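Local coordinates for uncharacterized protein (Bacteroides fragilis, PDB 4FR9) that is of unknown function but resembles the beta-lactamase inhibitor protein BLIP in fold and belongs to the PepSY-like group of families, at residues M62-L67 and D138-R143; P75-A80 and L119-G124; V90-V95 and V108-Q113. One frame throughout, in Å; residues are numbered along the deposited sequence. Where two conformers were deposited one is given.

Contact 1 (M62-L67 and D138-R143); sequences MTETEL and DTHWPR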
loop_
_atom_site.group_PDB
_atom_site.type_symbol
_atom_site.label_atom_id
_atom_site.label_comp_id
_atom_site.label_asym_id
_atom_site.label_seq_id
_atom_site.Cartn_x
_atom_site.Cartn_y
_atom_site.Cartn_z
HETATM N N MSE A 62 -5.937 -3.314 -5.252
HETATM C CA MSE A 62 -4.684 -2.791 -4.697
HETATM C C MSE A 62 -4.197 -3.683 -3.584
HETATM O O MSE A 62 -4.984 -4.205 -2.828
HETATM C CB MSE A 62 -4.896 -1.377 -4.149
HETATM C CG MSE A 62 -3.552 -0.656 -3.839
HETATM SE SE MSE A 62 -3.853 1.167 -3.236
HETATM C CE MSE A 62 -4.485 0.775 -1.504
ATOM N N THR A 63 -2.874 -3.765 -3.438
ATOM C CA THR A 63 -2.250 -4.297 -2.238
ATOM C C THR A 63 -1.268 -3.275 -1.712
ATOM O O THR A 63 -0.408 -2.812 -2.480
ATOM C CB THR A 63 -1.528 -5.631 -2.519
ATOM O OG1 THR A 63 -2.504 -6.561 -3.014
ATOM C CG2 THR A 63 -0.850 -6.180 -1.294
ATOM N N GLU A 64 -1.333 -2.983 -0.423
ATOM C CA GLU A 64 -0.316 -2.219 0.271
ATOM C C GLU A 64 0.475 -3.162 1.161
ATOM O O GLU A 64 -0.111 -3.877 1.976
ATOM C CB GLU A 64 -0.977 -1.146 1.143
ATOM C CG GLU A 64 0.034 -0.356 1.923
ATOM C CD GLU A 64 -0.535 0.801 2.709
ATOM O OE1 GLU A 64 -1.643 1.294 2.390
ATOM O OE2 GLU A 64 0.168 1.289 3.634
ATOM N N THR A 65 1.805 -3.145 0.993
ATOM C CA THR A 65 2.716 -3.965 1.784
ATOM C C THR A 65 3.584 -3.072 2.645
ATOM O O THR A 65 4.226 -2.147 2.131
ATOM C CB THR A 65 3.594 -4.816 0.881
ATOM O OG1 THR A 65 2.757 -5.659 0.077
ATOM C CG2 THR A 65 4.560 -5.665 1.694
ATOM N N GLU A 66 3.640 -3.355 3.938
ATOM C CA GLU A 66 4.500 -2.619 4.825
ATOM C C GLU A 66 5.964 -3.085 4.691
ATOM O O GLU A 66 6.242 -4.275 4.716
ATOM C CB GLU A 66 4.003 -2.794 6.259
ATOM C CG GLU A 66 4.773 -2.025 7.277
ATOM C CD GLU A 66 4.659 -0.544 7.055
ATOM O OE1 GLU A 66 3.536 0.004 7.169
ATOM O OE2 GLU A 66 5.692 0.070 6.749
ATOM N N LEU A 67 6.874 -2.129 4.505
ATOM C CA LEU A 67 8.314 -2.403 4.479
ATOM C C LEU A 67 8.925 -1.819 5.770
ATOM O O LEU A 67 8.371 -0.955 6.408
ATOM C CB LEU A 67 8.951 -1.805 3.227
ATOM C CG LEU A 67 8.521 -2.452 1.907
ATOM C CD1 LEU A 67 9.267 -1.803 0.725
ATOM C CD2 LEU A 67 8.620 -3.997 1.867
ATOM N N ASP A 138 -3.748 10.287 5.593
ATOM C CA ASP A 138 -2.397 9.947 5.085
ATOM C C ASP A 138 -2.401 8.510 4.569
ATOM O O ASP A 138 -1.344 7.908 4.341
ATOM C CB ASP A 138 -1.301 10.142 6.152
ATOM C CG ASP A 138 -1.464 9.218 7.357
ATOM O OD1 ASP A 138 -2.525 8.568 7.499
ATOM O OD2 ASP A 138 -0.511 9.134 8.168
ATOM N N THR A 139 -3.604 7.966 4.389
ATOM C CA THR A 139 -3.780 6.565 4.001
ATOM C C THR A 139 -4.035 6.368 2.509
ATOM O O THR A 139 -4.433 7.291 1.806
ATOM C CB THR A 139 -4.934 5.890 4.769
ATOM O OG1 THR A 139 -6.202 6.090 4.112
ATOM C CG2 THR A 139 -4.967 6.396 6.235
ATOM N N HIS A 140 -3.826 5.136 2.059
ATOM C CA HIS A 140 -3.777 4.893 0.635
ATOM C C HIS A 140 -5.011 4.145 0.204
ATOM O O HIS A 140 -5.349 3.136 0.797
ATOM C CB HIS A 140 -2.539 4.072 0.312
ATOM C CG HIS A 140 -1.280 4.748 0.698
ATOM N ND1 HIS A 140 -0.905 5.980 0.198
ATOM C CD2 HIS A 140 -0.315 4.368 1.565
ATOM C CE1 HIS A 140 0.251 6.330 0.760
ATOM N NE2 HIS A 140 0.626 5.380 1.597
ATOM N N TRP A 141 -5.664 4.649 -0.828
ATOM C CA TRP A 141 -6.875 4.083 -1.381
ATOM C C TRP A 141 -6.666 3.621 -2.816
ATOM O O TRP A 141 -5.769 4.104 -3.500
ATOM C CB TRP A 141 -7.974 5.149 -1.391
ATOM C CG TRP A 141 -8.437 5.591 -0.059
ATOM C CD1 TRP A 141 -7.890 6.566 0.703
ATOM C CD2 TRP A 141 -9.553 5.091 0.677
ATOM N NE1 TRP A 141 -8.601 6.716 1.862
ATOM C CE2 TRP A 141 -9.616 5.802 1.877
ATOM C CE3 TRP A 141 -10.521 4.123 0.428
ATOM C CZ2 TRP A 141 -10.606 5.579 2.829
ATOM C CZ3 TRP A 141 -11.496 3.908 1.379
ATOM C CH2 TRP A 141 -11.519 4.615 2.569
ATOM N N PRO A 142 -7.482 2.695 -3.290
ATOM C CA PRO A 142 -7.360 2.309 -4.678
ATOM C C PRO A 142 -7.543 3.447 -5.669
ATOM O O PRO A 142 -8.102 4.501 -5.346
ATOM C CB PRO A 142 -8.458 1.235 -4.850
ATOM C CG PRO A 142 -8.654 0.689 -3.465
ATOM C CD PRO A 142 -8.477 1.901 -2.571
ATOM N N ARG A 143 -7.074 3.215 -6.888
ATOM C CA ARG A 143 -7.252 4.189 -7.963
ATOM C C ARG A 143 -8.655 4.321 -8.487
ATOM O O ARG A 143 -8.979 5.334 -9.122
ATOM C CB ARG A 143 -6.333 3.862 -9.147
ATOM C CG ARG A 143 -4.872 4.048 -8.833
ATOM C CD ARG A 143 -4.020 3.391 -9.899
ATOM N NE ARG A 143 -2.625 3.698 -9.704
ATOM C CZ ARG A 143 -1.629 3.058 -10.296
ATOM N NH1 ARG A 143 -1.826 2.046 -11.115
ATOM N NH2 ARG A 143 -0.373 3.440 -10.035
HETATM O O HOH W 1 -2.789 3.210 3.903
HETATM O O HOH W 2 -4.151 0.378 2.051
#

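Contact 2 (P75-A80 and L119-G124); sequences PAVLTA and LYFSEG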
loop_
_atom_site.group_PDB
_atom_site.type_symbol
_atom_site.label_atom_id
_atom_site.label_comp_id
_atom_site.label_asym_id
_atom_site.label_seq_id
_atom_site.Cartn_x
_atom_site.Cartn_y
_atom_site.Cartn_z
ATOM N N PRO A 75 17.247 -1.562 -5.253
ATOM C CA PRO A 75 18.399 -0.696 -5.482
ATOM C C PRO A 75 18.100 0.643 -6.194
ATOM O O PRO A 75 18.545 1.686 -5.755
ATOM C CB PRO A 75 19.341 -1.607 -6.256
ATOM C CG PRO A 75 19.039 -2.942 -5.684
ATOM C CD PRO A 75 17.570 -2.970 -5.497
ATOM N N ALA A 76 17.364 0.591 -7.308
ATOM C CA ALA A 76 17.129 1.823 -8.051
ATOM C C ALA A 76 16.328 2.826 -7.239
ATOM O O ALA A 76 16.467 4.046 -7.416
ATOM C CB ALA A 76 16.395 1.528 -9.379
ATOM N N VAL A 77 15.429 2.334 -6.393
ATOM C CA VAL A 77 14.550 3.187 -5.599
ATOM C C VAL A 77 15.313 3.762 -4.416
ATOM O O VAL A 77 15.206 4.945 -4.115
ATOM C CB VAL A 77 13.283 2.469 -5.176
ATOM C CG1 VAL A 77 12.377 3.386 -4.355
ATOM C CG2 VAL A 77 12.532 1.973 -6.410
ATOM N N LEU A 78 16.082 2.915 -3.717
ATOM C CA LEU A 78 16.911 3.431 -2.621
ATOM C C LEU A 78 17.859 4.517 -3.140
ATOM O O LEU A 78 17.997 5.563 -2.518
ATOM C CB LEU A 78 17.692 2.285 -1.979
ATOM C CG LEU A 78 18.644 2.735 -0.842
ATOM C CD1 LEU A 78 17.904 3.385 0.294
ATOM C CD2 LEU A 78 19.508 1.514 -0.396
ATOM N N THR A 79 18.497 4.259 -4.279
ATOM C CA THR A 79 19.401 5.231 -4.879
ATOM C C THR A 79 18.660 6.536 -5.172
ATOM O O THR A 79 19.145 7.605 -4.815
ATOM C CB THR A 79 20.053 4.669 -6.161
ATOM O OG1 THR A 79 20.871 3.549 -5.835
ATOM C CG2 THR A 79 20.876 5.726 -6.893
ATOM N N ALA A 80 17.490 6.434 -5.788
ATOM C CA ALA A 80 16.728 7.640 -6.118
ATOM C C ALA A 80 16.379 8.432 -4.863
ATOM O O ALA A 80 16.445 9.658 -4.832
ATOM C CB ALA A 80 15.469 7.269 -6.886
ATOM N N LEU A 119 6.417 10.336 -0.864
ATOM C CA LEU A 119 7.174 10.286 -2.103
ATOM C C LEU A 119 6.872 8.962 -2.762
ATOM O O LEU A 119 7.129 7.909 -2.209
ATOM C CB LEU A 119 8.667 10.373 -1.804
ATOM C CG LEU A 119 9.149 11.558 -0.995
ATOM C CD1 LEU A 119 10.626 11.401 -0.659
ATOM C CD2 LEU A 119 8.872 12.854 -1.745
ATOM N N TYR A 120 6.316 9.028 -3.977
ATOM C CA TYR A 120 5.935 7.849 -4.747
ATOM C C TYR A 120 6.973 7.634 -5.830
ATOM O O TYR A 120 7.142 8.491 -6.702
ATOM C CB TYR A 120 4.578 7.997 -5.425
ATOM C CG TYR A 120 3.367 8.057 -4.524
ATOM C CD1 TYR A 120 3.174 9.090 -3.650
ATOM C CD2 TYR A 120 2.400 7.057 -4.591
ATOM C CE1 TYR A 120 2.023 9.152 -2.832
ATOM C CE2 TYR A 120 1.260 7.098 -3.787
ATOM C CZ TYR A 120 1.101 8.118 -2.903
ATOM O OH TYR A 120 -0.038 8.161 -2.105
ATOM N N PHE A 121 7.644 6.488 -5.795
ATOM C CA PHE A 121 8.666 6.125 -6.780
ATOM C C PHE A 121 8.222 4.945 -7.625
ATOM O O PHE A 121 7.650 3.985 -7.129
ATOM C CB PHE A 121 9.966 5.740 -6.084
ATOM C CG PHE A 121 10.649 6.855 -5.368
ATOM C CD1 PHE A 121 11.525 7.687 -6.031
ATOM C CD2 PHE A 121 10.449 7.036 -4.014
ATOM C CE1 PHE A 121 12.172 8.710 -5.370
ATOM C CE2 PHE A 121 11.117 8.048 -3.342
ATOM C CZ PHE A 121 11.969 8.887 -4.007
ATOM N N SER A 122 8.581 5.001 -8.906
ATOM C CA SER A 122 8.462 3.859 -9.772
ATOM C C SER A 122 9.527 2.830 -9.412
ATOM O O SER A 122 10.530 3.133 -8.747
ATOM C CB SER A 122 8.631 4.268 -11.228
ATOM O OG SER A 122 9.967 4.683 -11.435
ATOM N N GLU A 123 9.371 1.611 -9.927
ATOM C CA GLU A 123 10.344 0.512 -9.753
ATOM C C GLU A 123 11.723 0.897 -10.222
ATOM O O GLU A 123 12.729 0.462 -9.673
ATOM C CB GLU A 123 9.913 -0.704 -10.581
ATOM C CG GLU A 123 8.725 -1.420 -10.039
ATOM C CD GLU A 123 8.618 -2.806 -10.650
ATOM O OE1 GLU A 123 8.975 -2.936 -11.846
ATOM O OE2 GLU A 123 8.232 -3.749 -9.923
ATOM N N GLY A 124 11.772 1.707 -11.287
ATOM C CA GLY A 124 13.029 2.148 -11.820
ATOM C C GLY A 124 13.650 3.352 -11.151
ATOM O O GLY A 124 14.671 3.848 -11.611
#

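Contact 3 (V90-V95 and V108-Q113); sequences VVDDVV and VVTVEQ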
loop_
_atom_site.group_PDB
_atom_site.type_symbol
_atom_site.label_atom_id
_atom_site.label_comp_id
_atom_site.label_asym_id
_atom_site.label_seq_id
_atom_site.Cartn_x
_atom_site.Cartn_y
_atom_site.Cartn_z
ATOM N N VAL A 90 13.547 12.998 7.926
ATOM C CA VAL A 90 13.243 11.845 8.720
ATOM C C VAL A 90 12.251 10.939 7.952
ATOM O O VAL A 90 11.230 11.402 7.486
ATOM C CB VAL A 90 12.639 12.237 10.090
ATOM C CG1 VAL A 90 12.122 11.018 10.842
ATOM C CG2 VAL A 90 13.676 12.990 10.924
ATOM N N VAL A 91 12.555 9.653 7.903
ATOM C CA VAL A 91 11.662 8.679 7.286
ATOM C C VAL A 91 10.706 8.138 8.342
ATOM O O VAL A 91 11.127 7.543 9.365
ATOM C CB VAL A 91 12.439 7.523 6.602
ATOM C CG1 VAL A 91 11.467 6.481 6.025
ATOM C CG2 VAL A 91 13.403 8.057 5.521
ATOM N N ASP A 92 9.417 8.317 8.073
ATOM C CA ASP A 92 8.360 7.831 8.927
ATOM C C ASP A 92 7.796 6.475 8.552
ATOM O O ASP A 92 7.359 5.728 9.421
ATOM C CB ASP A 92 7.171 8.802 8.943
ATOM C CG ASP A 92 7.456 10.081 9.701
ATOM O OD1 ASP A 92 8.425 10.140 10.496
ATOM O OD2 ASP A 92 6.688 11.037 9.480
ATOM N N ASP A 93 7.732 6.158 7.260
ATOM C CA ASP A 93 7.246 4.860 6.833
ATOM C C ASP A 93 7.664 4.602 5.403
ATOM O O ASP A 93 8.048 5.511 4.664
ATOM C CB ASP A 93 5.726 4.705 6.957
ATOM C CG ASP A 93 5.285 3.242 7.046
ATOM O OD1 ASP A 93 6.156 2.335 7.117
ATOM O OD2 ASP A 93 4.057 2.999 7.077
ATOM N N VAL A 94 7.635 3.326 5.057
ATOM C CA VAL A 94 7.975 2.836 3.731
ATOM C C VAL A 94 7.009 1.725 3.376
ATOM O O VAL A 94 6.899 0.764 4.138
ATOM C CB VAL A 94 9.421 2.314 3.669
ATOM C CG1 VAL A 94 9.758 1.944 2.254
ATOM C CG2 VAL A 94 10.422 3.349 4.219
ATOM N N VAL A 95 6.320 1.850 2.250
ATOM C CA VAL A 95 5.366 0.832 1.808
ATOM C C VAL A 95 5.499 0.610 0.316
ATOM O O VAL A 95 6.052 1.447 -0.403
ATOM C CB VAL A 95 3.890 1.155 2.192
ATOM C CG1 VAL A 95 3.748 1.428 3.703
ATOM C CG2 VAL A 95 3.361 2.325 1.395
ATOM N N VAL A 108 6.403 3.935 -1.726
ATOM C CA VAL A 108 6.040 5.172 -1.079
ATOM C C VAL A 108 6.884 5.340 0.166
ATOM O O VAL A 108 6.809 4.524 1.088
ATOM C CB VAL A 108 4.550 5.263 -0.744
ATOM C CG1 VAL A 108 4.238 6.640 -0.227
ATOM C CG2 VAL A 108 3.680 4.932 -1.962
ATOM N N VAL A 109 7.670 6.398 0.175
ATOM C CA VAL A 109 8.494 6.761 1.319
ATOM C C VAL A 109 7.873 8.007 1.950
ATOM O O VAL A 109 7.751 9.032 1.277
ATOM C CB VAL A 109 9.963 7.034 0.921
ATOM C CG1 VAL A 109 10.821 7.362 2.170
ATOM C CG2 VAL A 109 10.538 5.867 0.185
ATOM N N THR A 110 7.440 7.906 3.211
ATOM C CA THR A 110 6.883 9.037 3.934
ATOM C C THR A 110 7.989 9.693 4.717
ATOM O O THR A 110 8.649 9.033 5.514
ATOM C CB THR A 110 5.778 8.607 4.903
ATOM O OG1 THR A 110 4.810 7.825 4.208
ATOM C CG2 THR A 110 5.160 9.800 5.580
ATOM N N VAL A 111 8.208 10.980 4.467
ATOM C CA VAL A 111 9.265 11.758 5.073
ATOM C C VAL A 111 8.680 12.983 5.773
ATOM O O VAL A 111 7.632 13.493 5.392
ATOM C CB VAL A 111 10.347 12.198 4.062
ATOM C CG1 VAL A 111 11.228 11.043 3.650
ATOM C CG2 VAL A 111 9.741 12.901 2.877
ATOM N N GLU A 112 9.394 13.452 6.782
ATOM C CA GLU A 112 8.935 14.642 7.491
ATOM C C GLU A 112 10.074 15.600 7.811
ATOM O O GLU A 112 11.200 15.205 8.107
ATOM C CB GLU A 112 8.163 14.254 8.754
ATOM C CG GLU A 112 9.054 13.658 9.849
ATOM C CD GLU A 112 8.299 13.159 11.087
ATOM O OE1 GLU A 112 7.053 13.212 11.099
ATOM O OE2 GLU A 112 8.969 12.694 12.044
ATOM N N GLN A 113 9.750 16.881 7.698
ATOM C CA GLN A 113 10.632 17.981 8.081
ATOM C C GLN A 113 9.674 19.158 8.291
ATOM O O GLN A 113 9.560 20.037 7.446
ATOM C CB GLN A 113 11.682 18.270 7.009
ATOM C CG GLN A 113 12.749 19.290 7.436
ATOM C CD GLN A 113 13.748 19.581 6.339
ATOM O OE1 GLN A 113 14.828 18.993 6.313
ATOM N NE2 GLN A 113 13.382 20.462 5.403
#

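Contact 1 (M62-L67 and D138-R143)
Met62 and Glu64 reach out from one face of the antiparallel sheet to touch His140, Trp141 and Pro142. These lie in the loop that follows the last strand and passes alongside strand 60-67. Met62 is a selenomethionine in the crystal. Its CB points toward the loop, CG stands anti to the backbone N (chi1 -167°), and SE lies 3.5 Å from Trp141 O. At chi3 the chain bends, and the terminal CE comes to 3.4 Å from His140 O. CE also packs against Pro142 CD at 4.3 Å. The selenomethionine therefore lies against loop backbone more than loop side chains. Trp141 CB points away from the strand; its NE1 is hydrogen-bonded to Asp137 and its ring meets Trp53.

Glu64 is extended beyond CG. Its OE1 approaches the edge of the His140 ring, 3.4 Å from CD2. Carboxylate and ring planes are 66° apart. No direct hydrogen bond joins the segments; water does this work. Two waters donate to Glu64 OE1. Both waters continue to the backbone of His140: one accepts from its N at 2.9 Å, the other donates to its O at 3.3 Å.

Contact 2 (P75-A80 and L119-G124)
The ring of Phe121 meets Val77 and Ala80 on helix 75-83. Val77 CG1 lies by the root of the ring, 3.8 Å from Phe121 CB and 4.0 Å from Phe121 CG. Ala80 CB, one helical turn further on, lies by the CD1-CE1 flank of the ring, 3.9 Å from Phe121 CE1. Val77 thus meets the attachment of the ring and Ala80 one flank. Leu127 of the neighbouring strand also touches Phe121. The next flat group, Tyr120, points to the opposite face of the sheet, where it packs edge-to-face with His129.

Phe121 CG is anti to its own carbonyl carbon (chi1 -67°) and there meets Val77 CG1. Val77 CG1 is anti to the backbone N (chi1 -180°), which sets it against the aromatic side chain. The other branch of Val77, CG2, rests on backbone oxygens of the turn after the strand. It is 3.3 Å from Ser122 O and 3.6 Å from Glu123 O. Ala76 CB continues this contact at the start of the helix, 3.7 Å from Gly124 O. Ser122 OG turns to Gly126 N, so the turn has a bond of its own.

No hydrogen bond links helix and strand; the contact is made by van der Waals packing. Within the helix, Pro75 O accepts from both Thr79 N and Thr79 OG1, which reach it from opposite faces of the carbonyl plane. The OG1 bond is 3.0 Å long, with the donor above that plane.

Val77 also touches Phe107 on strand 105-112, so the helix spans more than one strand. A helix laid on one face of an antiparallel sheet through small and branched apolar side chains is consistent with the alpha/beta build of BLIP-like and PepSY-like domains.

Contact 3 (V90-V95 and V108-Q113)
Val90 to Val95 pair with Val108 to Glu112 as the two strands of an antiparallel beta hairpin, interrupted by a classic bulge. The backbone bonds come first. Val90 and Glu112 form a hydrogen-bonded pair, with Glu112 N to Val90 O at 2.8 Å. Val95 and Val108 form another, with Val108 N to Val95 O at 2.8 Å. Between these pairs Asp92 and Asp93 both face Thr110. Asp92 N gives a bond of 2.8 Å to Thr110 O, and Asp93 N adds a weak one to the same oxygen. Thr110 N returns a bond to Asp93 O. Asp92 has near-helical backbone angles (phi -94°, psi -34°), and this extra residue shifts the register by one.

CA-H...O contacts supplement these bonds. The shortest of them runs from Val111 CA to Val90 O, 3.1 Å.

Two acids meet beside the bulge. Asp92 OD2 is 2.7 Å from Glu112 OE1, and the two carboxylate planes stand at nearly a right angle. Glu112 was modelled in two conformers, so this approach is doubtful in detail. Thr110 OG1, on the same side of the sheet as Glu112, is bonded to Asp118 on the next strand.

Apolar contacts occupy both faces. Val91, Val94, Val109 and Val111 share one face, where Phe81 of helix 75-83 covers Val91, Val109 and Val111. Val91 CG1 meets Val109 CG1 at 4.0 Å, and its CG2 meets Val111 CG1 at 4.1 Å. On the other face Val95 and Val108 lie side by side and point the same way, with Val95 CG2 3.8 Å from Val108 CB.

All three contacts reach one antiparallel sheet; contact 3 pairs two of its inner strands. Strand 60-67 of contact 1 borders strand 90-98, with a probable hydrogen bond from Leu67 N to Val94 O of 2.9 Å. On the other side strand 118-121 of contact 2 borders strand 105-112, with Leu119 N 2.8 Å from Val109 O. The centre of contact 3 is about 14 Å from that of contact 1 and about 13 Å from that of contact 2. The loop of contact 1 and the helix of contact 2 cover opposite faces. On the loop side, His140 ND1 comes within 3.3 Å of Tyr120 OH. No active site or ligand is known here.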